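Local coordinates for uncharacterized protein (Chaetomium thermophilum, PDB 3LPZ), which probably acts in the Get pathway of tail-anchored protein biogenesis, as a Get4-family alpha-solenoid protein that binds Get5, at residues 116-121 / 140-145; 284-289 / 296-301. All coordinates share one frame; numbering follows the deposited sequence. Where two conformers were deposited one is given.

Contact 1 (116-121 / 140-145)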
loop_
_atom_site.group_PDB
_atom_site.type_symbol
_atom_site.label_atom_id
_atom_site.label_comp_id
_atom_site.label_asym_id
_atom_site.label_seq_id
_atom_site.Cartn_x
_atom_site.Cartn_y
_atom_site.Cartn_z
ATOM N N ARG A 116 1.011 -16.329 3.229
ATOM C CA ARG A 116 0.838 -16.483 4.680
ATOM C C ARG A 116 1.931 -15.712 5.429
ATOM O O ARG A 116 1.642 -15.009 6.387
ATOM C CB ARG A 116 0.863 -17.963 5.083
ATOM C CG ARG A 116 0.503 -18.260 6.563
ATOM C CD ARG A 116 0.677 -19.757 6.852
ATOM N NE ARG A 116 0.462 -20.132 8.253
ATOM C CZ ARG A 116 -0.108 -19.350 9.163
ATOM N NH1 ARG A 116 -0.534 -18.146 8.816
ATOM N NH2 ARG A 116 -0.252 -19.773 10.413
ATOM N N PHE A 117 3.182 -15.839 4.990
ATOM C CA PHE A 117 4.285 -15.139 5.657
ATOM C C PHE A 117 4.027 -13.624 5.661
ATOM O O PHE A 117 4.172 -12.972 6.705
ATOM C CB PHE A 117 5.630 -15.451 5.004
ATOM C CG PHE A 117 6.769 -14.686 5.592
ATOM C CD1 PHE A 117 7.227 -14.962 6.890
ATOM C CD2 PHE A 117 7.370 -13.642 4.873
ATOM C CE1 PHE A 117 8.304 -14.232 7.458
ATOM C CE2 PHE A 117 8.439 -12.908 5.442
ATOM C CZ PHE A 117 8.905 -13.218 6.739
ATOM N N VAL A 118 3.626 -13.075 4.511
ATOM C CA VAL A 118 3.416 -11.629 4.394
ATOM C C VAL A 118 2.291 -11.190 5.315
ATOM O O VAL A 118 2.425 -10.196 6.039
ATOM C CB VAL A 118 3.173 -11.160 2.918
ATOM C CG1 VAL A 118 2.526 -9.738 2.861
ATOM C CG2 VAL A 118 4.522 -11.198 2.124
ATOM N N LYS A 119 1.186 -11.934 5.293
ATOM C CA LYS A 119 0.080 -11.670 6.193
ATOM C C LYS A 119 0.504 -11.683 7.672
ATOM O O LYS A 119 0.164 -10.756 8.424
ATOM C CB LYS A 119 -1.030 -12.690 5.952
ATOM C CG LYS A 119 -2.380 -12.298 6.472
ATOM C CD LYS A 119 -2.646 -12.811 7.889
ATOM C CE LYS A 119 -4.126 -12.605 8.262
ATOM N NZ LYS A 119 -4.269 -12.086 9.667
ATOM N N GLU A 120 1.239 -12.718 8.082
ATOM C CA GLU A 120 1.639 -12.843 9.487
ATOM C C GLU A 120 2.572 -11.717 9.912
ATOM O O GLU A 120 2.386 -11.130 10.987
ATOM C CB GLU A 120 2.276 -14.213 9.780
ATOM C CG GLU A 120 1.291 -15.406 9.587
ATOM C CD GLU A 120 0.110 -15.413 10.578
ATOM O OE1 GLU A 120 0.182 -14.811 11.674
ATOM O OE2 GLU A 120 -0.909 -16.031 10.250
ATOM N N MET A 121 3.567 -11.442 9.073
ATOM C CA MET A 121 4.609 -10.456 9.341
ATOM C C MET A 121 3.975 -9.045 9.510
ATOM O O MET A 121 4.279 -8.311 10.467
ATOM C CB MET A 121 5.608 -10.501 8.157
ATOM C CG MET A 121 6.662 -9.406 8.089
ATOM S SD MET A 121 7.550 -9.379 6.495
ATOM C CE MET A 121 6.418 -8.540 5.376
ATOM N N HIS A 140 6.371 -0.846 2.381
ATOM C CA HIS A 140 7.148 -0.403 1.241
ATOM C C HIS A 140 7.802 -1.565 0.450
ATOM O O HIS A 140 7.660 -1.668 -0.764
ATOM C CB HIS A 140 8.227 0.594 1.639
ATOM C CG HIS A 140 9.088 0.999 0.475
ATOM N ND1 HIS A 140 8.647 1.874 -0.496
ATOM C CD2 HIS A 140 10.334 0.613 0.104
ATOM C CE1 HIS A 140 9.594 2.016 -1.414
ATOM N NE2 HIS A 140 10.632 1.272 -1.069
ATOM N N VAL A 141 8.568 -2.388 1.150
ATOM C CA VAL A 141 9.238 -3.508 0.515
ATOM C C VAL A 141 8.264 -4.522 -0.131
ATOM O O VAL A 141 8.475 -4.917 -1.267
ATOM C CB VAL A 141 10.250 -4.178 1.465
ATOM C CG1 VAL A 141 10.908 -5.391 0.749
ATOM C CG2 VAL A 141 11.323 -3.123 1.898
ATOM N N VAL A 142 7.197 -4.904 0.565
ATOM C CA VAL A 142 6.207 -5.818 0.001
ATOM C C VAL A 142 5.607 -5.156 -1.249
ATOM O O VAL A 142 5.447 -5.784 -2.297
ATOM C CB VAL A 142 5.084 -6.140 1.037
ATOM C CG1 VAL A 142 3.882 -6.847 0.376
ATOM C CG2 VAL A 142 5.661 -6.981 2.195
ATOM N N GLY A 143 5.305 -3.863 -1.126
ATOM C CA GLY A 143 4.745 -3.114 -2.239
ATOM C C GLY A 143 5.674 -3.102 -3.441
ATOM O O GLY A 143 5.214 -3.316 -4.577
ATOM N N THR A 144 6.974 -2.892 -3.208
ATOM C CA THR A 144 7.933 -2.895 -4.334
ATOM C C THR A 144 8.093 -4.286 -4.978
ATOM O O THR A 144 8.240 -4.399 -6.204
ATOM C CB THR A 144 9.320 -2.344 -3.989
ATOM O OG1 THR A 144 9.996 -3.271 -3.107
ATOM C CG2 THR A 144 9.178 -0.980 -3.311
ATOM N N LEU A 145 8.045 -5.323 -4.162
ATOM C CA LEU A 145 8.063 -6.680 -4.675
ATOM C C LEU A 145 6.856 -6.945 -5.573
ATOM O O LEU A 145 7.007 -7.504 -6.664
ATOM C CB LEU A 145 8.130 -7.694 -3.514
ATOM C CG LEU A 145 9.446 -8.387 -3.132
ATOM C CD1 LEU A 145 10.752 -7.664 -3.539
ATOM C CD2 LEU A 145 9.443 -8.744 -1.644
#
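CG1 of Val118 stands opposite its own backbone N (chi1 162°), and CG1 of Val142 is set the same way (chi1 168°), which turns these two methyls into the gap between the helices. They meet tip to tip, with Val118 CG1 4.0 Å from Val142 CG1. One turn on, Met121 is extended through CB and CG and then bends at the sulphur (chi3 79°); the bend lays its terminal methyl alongside the other branch of the same valine, Met121 CE to Val142 CG2 3.6 Å. Val142 therefore acts as a fork, each methyl serving one partner, and it gives the largest share of the 106 Å² buried in all. No hydrogen bond crosses the gap, so the evidence is for a purely apolar contact.

Segments 116-121 and 140-145 run roughly antiparallel on the consecutive helices 112-128 and 136-148, as expected of neighbouring helices in the alpha-solenoid fold of Get4. At their nearest point, the CA atoms of Val118 and Val142 are 7.8 Å apart. Helix 94-104 adds to this buried layer, Leu104 touching both Val118 and Leu145, while His158 reaches Val142 from helix 152-159.

Behind the interface, Val141 O is gripped twice, by Leu145 N in the regular helical pattern and by Thr144 OG1 at 2.9 Å from Val141 O. That bond helps to fix the rotation of Thr144, whose CG2 lies over one face of the His140 ring, offset toward the rim, and ND1 of that ring is hydrogen-bonded to Ser166 OG.

Contact 2 (284-289 / 296-301)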
loop_
_atom_site.group_PDB
_atom_site.type_symbol
_atom_site.label_atom_id
_atom_site.label_comp_id
_atom_site.label_asym_id
_atom_site.label_seq_id
_atom_site.Cartn_x
_atom_site.Cartn_y
_atom_site.Cartn_z
ATOM N N ALA A 284 -14.268 8.610 -2.895
ATOM C CA ALA A 284 -13.008 9.304 -2.625
ATOM C C ALA A 284 -13.214 10.814 -2.484
ATOM O O ALA A 284 -12.668 11.430 -1.570
ATOM C CB ALA A 284 -11.971 9.019 -3.714
ATOM N N LEU A 285 -13.971 11.413 -3.404
ATOM C CA LEU A 285 -14.151 12.868 -3.386
ATOM C C LEU A 285 -14.990 13.309 -2.193
ATOM O O LEU A 285 -14.725 14.344 -1.603
ATOM C CB LEU A 285 -14.768 13.369 -4.691
ATOM C CG LEU A 285 -13.797 13.347 -5.871
ATOM C CD1 LEU A 285 -14.518 13.670 -7.150
ATOM C CD2 LEU A 285 -12.593 14.309 -5.635
ATOM N N GLU A 286 -15.993 12.514 -1.853
ATOM C CA GLU A 286 -16.812 12.760 -0.647
ATOM C C GLU A 286 -15.972 12.752 0.618
ATOM O O GLU A 286 -16.112 13.627 1.468
ATOM C CB GLU A 286 -17.876 11.688 -0.510
ATOM C CG GLU A 286 -19.094 11.942 -1.351
ATOM C CD GLU A 286 -20.113 10.842 -1.199
ATOM O OE1 GLU A 286 -20.289 10.324 -0.067
ATOM O OE2 GLU A 286 -20.724 10.490 -2.219
ATOM N N LEU A 287 -15.104 11.753 0.741
ATOM C CA LEU A 287 -14.232 11.650 1.923
ATOM C C LEU A 287 -13.228 12.796 1.981
ATOM O O LEU A 287 -12.979 13.359 3.052
ATOM C CB LEU A 287 -13.520 10.295 1.990
ATOM C CG LEU A 287 -14.343 9.171 2.618
ATOM C CD1 LEU A 287 -13.638 7.846 2.440
ATOM C CD2 LEU A 287 -14.614 9.416 4.111
ATOM N N ILE A 288 -12.683 13.148 0.821
ATOM C CA ILE A 288 -11.786 14.291 0.696
ATOM C C ILE A 288 -12.469 15.628 1.047
ATOM O O ILE A 288 -11.899 16.430 1.774
ATOM C CB ILE A 288 -11.140 14.320 -0.731
ATOM C CG1 ILE A 288 -10.074 13.204 -0.839
ATOM C CG2 ILE A 288 -10.551 15.724 -1.058
ATOM C CD1 ILE A 288 -9.602 12.905 -2.260
ATOM N N ALA A 289 -13.680 15.862 0.526
ATOM C CA ALA A 289 -14.479 17.046 0.907
ATOM C C ALA A 289 -14.732 17.127 2.419
ATOM O O ALA A 289 -14.693 18.216 3.001
ATOM C CB ALA A 289 -15.842 17.092 0.157
ATOM N N GLN A 296 -19.680 17.887 5.036
ATOM C CA GLN A 296 -20.207 16.614 5.555
ATOM C C GLN A 296 -20.678 15.722 4.413
ATOM O O GLN A 296 -21.258 16.214 3.437
ATOM C CB GLN A 296 -21.357 16.846 6.555
ATOM C CG GLN A 296 -21.043 17.828 7.714
ATOM C CD GLN A 296 -20.158 17.249 8.843
ATOM O OE1 GLN A 296 -20.359 17.573 10.020
ATOM N NE2 GLN A 296 -19.171 16.424 8.487
ATOM N N ARG A 297 -20.412 14.426 4.527
ATOM C CA ARG A 297 -20.852 13.457 3.521
ATOM C C ARG A 297 -22.369 13.363 3.470
ATOM O O ARG A 297 -23.008 13.198 4.514
ATOM C CB ARG A 297 -20.279 12.079 3.817
ATOM C CG ARG A 297 -18.777 12.030 3.759
ATOM C CD ARG A 297 -18.264 10.750 4.328
ATOM N NE ARG A 297 -18.669 9.604 3.522
ATOM C CZ ARG A 297 -18.419 8.343 3.849
ATOM N NH1 ARG A 297 -17.764 8.062 4.975
ATOM N NH2 ARG A 297 -18.821 7.362 3.054
ATOM N N PRO A 298 -22.952 13.465 2.260
ATOM C CA PRO A 298 -24.406 13.280 2.125
ATOM C C PRO A 298 -24.820 11.890 2.587
ATOM O O PRO A 298 -24.009 10.960 2.541
ATOM C CB PRO A 298 -24.648 13.442 0.620
ATOM C CG PRO A 298 -23.462 14.237 0.129
ATOM C CD PRO A 298 -22.314 13.754 0.961
ATOM N N ARG A 299 -26.059 11.756 3.058
ATOM C CA ARG A 299 -26.583 10.455 3.486
ATOM C C ARG A 299 -26.485 9.475 2.315
ATOM O O ARG A 299 -26.669 9.870 1.162
ATOM C CB ARG A 299 -28.038 10.581 3.941
ATOM C CG ARG A 299 -28.303 11.592 5.067
ATOM C CD ARG A 299 -29.703 12.219 4.944
ATOM N NE ARG A 299 -30.734 11.216 4.660
ATOM C CZ ARG A 299 -31.222 10.945 3.447
ATOM N NH1 ARG A 299 -30.793 11.609 2.377
ATOM N NH2 ARG A 299 -32.148 10.007 3.303
ATOM N N GLN A 300 -26.173 8.215 2.592
ATOM C CA GLN A 300 -26.015 7.256 1.505
ATOM C C GLN A 300 -27.389 6.886 0.950
ATOM O O GLN A 300 -28.268 6.426 1.686
ATOM C CB GLN A 300 -25.195 6.029 1.936
ATOM C CG GLN A 300 -25.991 4.838 2.439
ATOM C CD GLN A 300 -25.098 3.690 2.856
ATOM O OE1 GLN A 300 -24.372 3.779 3.850
ATOM N NE2 GLN A 300 -25.145 2.604 2.100
ATOM N N SER A 301 -27.573 7.145 -0.342
ATOM C CA SER A 301 -28.837 6.868 -1.018
ATOM C C SER A 301 -29.188 5.386 -0.953
ATOM O O SER A 301 -28.360 4.523 -1.260
ATOM C CB SER A 301 -28.802 7.343 -2.476
ATOM O OG SER A 301 -30.008 7.005 -3.152
#
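Glu286 comes first, its CB directed at the loop and its chain extended beyond CG, so that the carboxylate reaches the start of 296-301. It crosses Arg297 at about a right angle. OE1 lies near the guanidinium plane, at its edge, but Glu286 OE1 to Arg297 NE is 4.0 Å and the two planar groups are turned 47° apart: the opposite charges probably attract without forming a salt bridge. The same oxygen lies 4.1 Å from Pro298 CD, and the backbone contributes too, with Glu286 O 3.9 Å from Arg297 CG.

Leu287 follows, approaching the arginine over a face. A bend at chi3 (65°) swings the guanidinium back over this leucine, whose CG sits above the plane toward the rim and whose CD2 is 3.5 Å from Arg297 NH1. Arg297 thus has an aliphatic branch against a face and an acid at an edge.

Ile288 packs instead on Leu195, Leu198 and Leu199 of helix 186-199. Ala289 adds little by its side chain, but its backbone is hydrogen-bonded to Ile295, tying the loop entrance to the last turns of helix 282-293.

From Gln296 to Ser301 the backbone angles stay near those of polyproline II, and beyond Pro298 the chain departs from the helix. This is a surface contact in the connection between helices 282-293 and 303-312 of the Get4 alpha-solenoid, where the extended linker folds back along the helix it has just left.

In the fold
Contact 1 closes before contact 2 opens along the chain, and both belong to the Get4 family region. Their centres are 32 Å apart and their nearest atoms about 21 Å, so neither touches the other. The centre of contact 1 lies about 10 Å, and that of contact 2 about 23 Å, from the centre of the chain. Contact 1 joins helices 112-128 and 136-148 in the buried interior; contact 2 lies on the surface, where helix 282-293 meets the loop leading to helix 303-312. No helix is shared. Both contacts are local in sequence, and their separation fits an elongated alpha-solenoid, a shape consistent with offering several partners, Get5 among them, separate surfaces.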